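Local atomic coordinates of S-layer domain-containing protein (Ruminiclostridium thermocellum ATCC 27405, PDB entry 4QVS), a protein that is of unknown function but carries a concanavalin A-like lectin/glucanase domain, consistent with carbohydrate binding. Residues K137-G145 / A210-A220. Numbering follows the deposited sequence.
Sequences KHVAVTLSG and ALSADEIKTLA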
loop_
_atom_site.group_PDB
_atom_site.type_symbol
_atom_site.label_atom_id
_atom_site.label_comp_id
_atom_site.label_asym_id
_atom_site.label_seq_id
_atom_site.Cartn_x
_atom_site.Cartn_y
_atom_site.Cartn_z
ATOM N N LYS A 137 -0.542 -14.016 -0.835
ATOM C CA LYS A 137 0.055 -13.177 0.211
ATOM C C LYS A 137 -0.463 -13.634 1.583
ATOM O O LYS A 137 -1.495 -14.281 1.656
ATOM C CB LYS A 137 -0.240 -11.688 -0.044
ATOM C CG LYS A 137 0.586 -11.056 -1.176
ATOM C CD LYS A 137 0.456 -9.531 -1.192
ATOM C CE LYS A 137 1.577 -8.833 -1.981
ATOM N NZ LYS A 137 1.419 -9.098 -3.426
ATOM N N HIS A 138 0.273 -13.327 2.646
ATOM C CA HIS A 138 -0.147 -13.671 3.986
ATOM C C HIS A 138 -0.814 -12.464 4.614
ATOM O O HIS A 138 -0.293 -11.371 4.547
ATOM C CB HIS A 138 1.022 -14.129 4.857
ATOM C CG HIS A 138 0.587 -14.666 6.189
ATOM N ND1 HIS A 138 0.628 -13.919 7.348
ATOM C CD2 HIS A 138 0.044 -15.859 6.532
ATOM C CE1 HIS A 138 0.147 -14.633 8.349
ATOM N NE2 HIS A 138 -0.204 -15.820 7.882
ATOM N N VAL A 139 -1.982 -12.655 5.208
ATOM C CA VAL A 139 -2.634 -11.550 5.874
ATOM C C VAL A 139 -2.918 -11.882 7.328
ATOM O O VAL A 139 -3.278 -12.996 7.645
ATOM C CB VAL A 139 -3.940 -11.178 5.171
ATOM C CG1 VAL A 139 -4.637 -10.041 5.906
ATOM C CG2 VAL A 139 -3.686 -10.780 3.721
ATOM N N ALA A 140 -2.781 -10.897 8.207
ATOM C CA ALA A 140 -3.101 -11.093 9.618
ATOM C C ALA A 140 -3.669 -9.822 10.217
ATOM O O ALA A 140 -3.366 -8.725 9.750
ATOM C CB ALA A 140 -1.876 -11.537 10.395
ATOM N N VAL A 141 -4.585 -10.003 11.175
ATOM C CA VAL A 141 -5.128 -8.945 11.975
ATOM C C VAL A 141 -4.819 -9.350 13.401
ATOM O O VAL A 141 -5.022 -10.513 13.745
ATOM C CB VAL A 141 -6.657 -8.903 11.897
ATOM C CG1 VAL A 141 -7.163 -7.680 12.654
ATOM C CG2 VAL A 141 -7.113 -8.892 10.449
ATOM N N THR A 142 -4.388 -8.410 14.235
ATOM C CA THR A 142 -4.116 -8.649 15.668
ATOM C C THR A 142 -4.824 -7.575 16.501
ATOM O O THR A 142 -4.846 -6.391 16.109
ATOM C CB THR A 142 -2.595 -8.583 16.047
ATOM O OG1 THR A 142 -2.098 -7.252 15.858
ATOM C CG2 THR A 142 -1.797 -9.498 15.205
ATOM N N LEU A 143 -5.434 -7.973 17.622
ATOM C CA LEU A 143 -6.050 -7.009 18.553
ATOM C C LEU A 143 -5.352 -7.191 19.893
ATOM O O LEU A 143 -5.309 -8.300 20.430
ATOM C CB LEU A 143 -7.563 -7.198 18.700
ATOM C CG LEU A 143 -8.281 -6.182 19.616
ATOM C CD1 LEU A 143 -8.370 -4.806 18.967
ATOM C CD2 LEU A 143 -9.682 -6.650 20.013
ATOM N N SER A 144 -4.772 -6.107 20.396
ATOM C CA SER A 144 -4.053 -6.105 21.666
ATOM C C SER A 144 -4.496 -4.900 22.460
ATOM O O SER A 144 -3.996 -3.790 22.254
ATOM C CB SER A 144 -2.554 -6.031 21.424
ATOM O OG SER A 144 -1.891 -5.654 22.606
ATOM N N GLY A 145 -5.414 -5.121 23.391
ATOM C CA GLY A 145 -5.954 -4.024 24.161
ATOM C C GLY A 145 -6.657 -3.177 23.137
ATOM O O GLY A 145 -7.305 -3.720 22.258
ATOM N N ALA A 210 -2.664 -11.718 20.872
ATOM C CA ALA A 210 -2.137 -10.949 19.772
ATOM C C ALA A 210 -0.670 -11.343 19.526
ATOM O O ALA A 210 0.184 -11.138 20.374
ATOM C CB ALA A 210 -2.260 -9.478 20.100
ATOM N N LEU A 211 -0.379 -11.958 18.389
ATOM C CA LEU A 211 0.998 -12.314 18.102
ATOM C C LEU A 211 1.817 -11.034 17.867
ATOM O O LEU A 211 1.253 -9.990 17.520
ATOM C CB LEU A 211 1.099 -13.227 16.893
ATOM C CG LEU A 211 0.917 -14.721 17.144
ATOM C CD1 LEU A 211 -0.466 -15.089 17.709
ATOM C CD2 LEU A 211 1.126 -15.445 15.832
ATOM N N SER A 212 3.125 -11.119 18.112
ATOM C CA SER A 212 4.054 -10.006 17.898
ATOM C C SER A 212 4.375 -9.977 16.432
ATOM O O SER A 212 4.098 -10.951 15.716
ATOM C CB SER A 212 5.374 -10.302 18.599
ATOM O OG SER A 212 5.978 -11.368 17.886
ATOM N N ALA A 213 5.075 -8.930 15.993
ATOM C CA ALA A 213 5.376 -8.796 14.576
ATOM C C ALA A 213 6.259 -9.943 14.041
ATOM O O ALA A 213 5.943 -10.535 12.996
ATOM C CB ALA A 213 5.975 -7.434 14.274
ATOM N N ASP A 214 7.345 -10.297 14.724
ATOM C CA ASP A 214 8.170 -11.387 14.169
ATOM C C ASP A 214 7.442 -12.742 14.303
ATOM O O ASP A 214 7.692 -13.676 13.518
ATOM C CB ASP A 214 9.625 -11.379 14.665
ATOM C CG ASP A 214 9.749 -11.697 16.116
ATOM O OD1 ASP A 214 8.842 -11.353 16.908
ATOM O OD2 ASP A 214 10.777 -12.295 16.455
ATOM N N GLU A 215 6.513 -12.847 15.259
ATOM C CA GLU A 215 5.682 -14.036 15.305
ATOM C C GLU A 215 4.885 -14.061 14.000
ATOM O O GLU A 215 4.853 -15.078 13.285
ATOM C CB GLU A 215 4.778 -14.059 16.525
ATOM C CG GLU A 215 5.532 -14.469 17.768
ATOM C CD GLU A 215 4.627 -14.573 18.953
ATOM O OE1 GLU A 215 3.984 -13.568 19.317
ATOM O OE2 GLU A 215 4.565 -15.670 19.519
ATOM N N ILE A 216 4.294 -12.917 13.653
ATOM C CA ILE A 216 3.579 -12.808 12.385
ATOM C C ILE A 216 4.494 -13.157 11.210
ATOM O O ILE A 216 4.102 -13.972 10.343
ATOM C CB ILE A 216 2.912 -11.411 12.214
ATOM C CG1 ILE A 216 1.822 -11.200 13.271
ATOM C CG2 ILE A 216 2.269 -11.271 10.837
ATOM C CD1 ILE A 216 0.817 -12.332 13.347
ATOM N N LYS A 217 5.718 -12.582 11.196
ATOM C CA LYS A 217 6.681 -12.870 10.141
ATOM C C LYS A 217 6.836 -14.376 9.959
ATOM O O LYS A 217 6.731 -14.901 8.838
ATOM C CB LYS A 217 8.050 -12.257 10.472
ATOM C CG LYS A 217 8.068 -10.739 10.559
ATOM C CD LYS A 217 9.470 -10.225 10.907
ATOM C CE LYS A 217 9.453 -8.725 11.193
ATOM N NZ LYS A 217 8.699 -7.947 10.160
ATOM N N THR A 218 7.059 -15.080 11.068
ATOM C CA THR A 218 7.288 -16.531 11.012
ATOM C C THR A 218 6.105 -17.275 10.349
ATOM O O THR A 218 6.338 -18.208 9.575
ATOM C CB THR A 218 7.760 -17.115 12.378
ATOM O OG1 THR A 218 6.805 -16.817 13.393
ATOM C CG2 THR A 218 9.112 -16.533 12.804
ATOM N N LEU A 219 4.848 -16.856 10.596
ATOM C CA LEU A 219 3.716 -17.454 9.867
ATOM C C LEU A 219 3.795 -17.151 8.372
ATOM O O LEU A 219 3.526 -18.019 7.521
ATOM C CB LEU A 219 2.386 -16.910 10.339
ATOM C CG LEU A 219 1.993 -17.187 11.770
ATOM C CD1 LEU A 219 0.556 -16.686 11.953
ATOM C CD2 LEU A 219 2.113 -18.676 12.074
ATOM N N ALA A 220 4.151 -15.909 8.053
ATOM C CA ALA A 220 4.324 -15.490 6.660
ATOM C C ALA A 220 5.536 -16.133 5.924
ATOM O O ALA A 220 5.817 -15.765 4.785
ATOM C CB ALA A 220 4.419 -13.972 6.584
#
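The carbonyl oxygen of Glu215 takes two donors: Thr218 OG1 at 2.6 Å, tilted 21° from the carbonyl plane, and the backbone N of Leu219, which packs on His138 together with Ala220. This last turn of helix 213-219 brings the Leu219-Ala220 peptide against the imidazole. Leu219 C and Ala220 N lie over the centre of one ring face, with Ala220 N 4.1 Å above the plane. Leu219 CB approaches from the NE2-CE1 side, 3.7 Å from His138 NE2, while the Ala220 methyl sits 3.8 Å from His138 CB. With CG anti to the backbone N (chi1 -172°), the His138 ring lies flat on the helix end; Trp76 of the second subunit meets it edge-to-face.

Farther along the strand, which runs roughly antiparallel to the helix, Ile216 CD1 and CG2, the ends of its two branches, both rest on the Ala140 methyl from the helix side, CD1 at 4.1 Å from Ala140 CB. Thr142 CG2 lies 3.9 Å from Leu211 O. The Ala210 methyl fits against the strand end, 3.3 Å from Leu143 O and beside Ser144 CB.

The helix start is secured separately: Ser212, the N-cap, gives its backbone N to the anti lone pair of Glu215 OE1, nearly straight at 171°, as in one half of a capping box, and Arg209 forms a salt bridge with OE2 of the same carboxylate. Strand 137-144 pairs with strand 147-152 and, on its other edge, with a strand of the second subunit, so helix 213-219, near the end of the crystallised fragment, packs on a sheet that two chains share. Apolar and ring-to-peptide contacts join helix to strand, while the polar ties at the helix ends run to Ser212, Glu215 and the flanking Arg209 and Ser221.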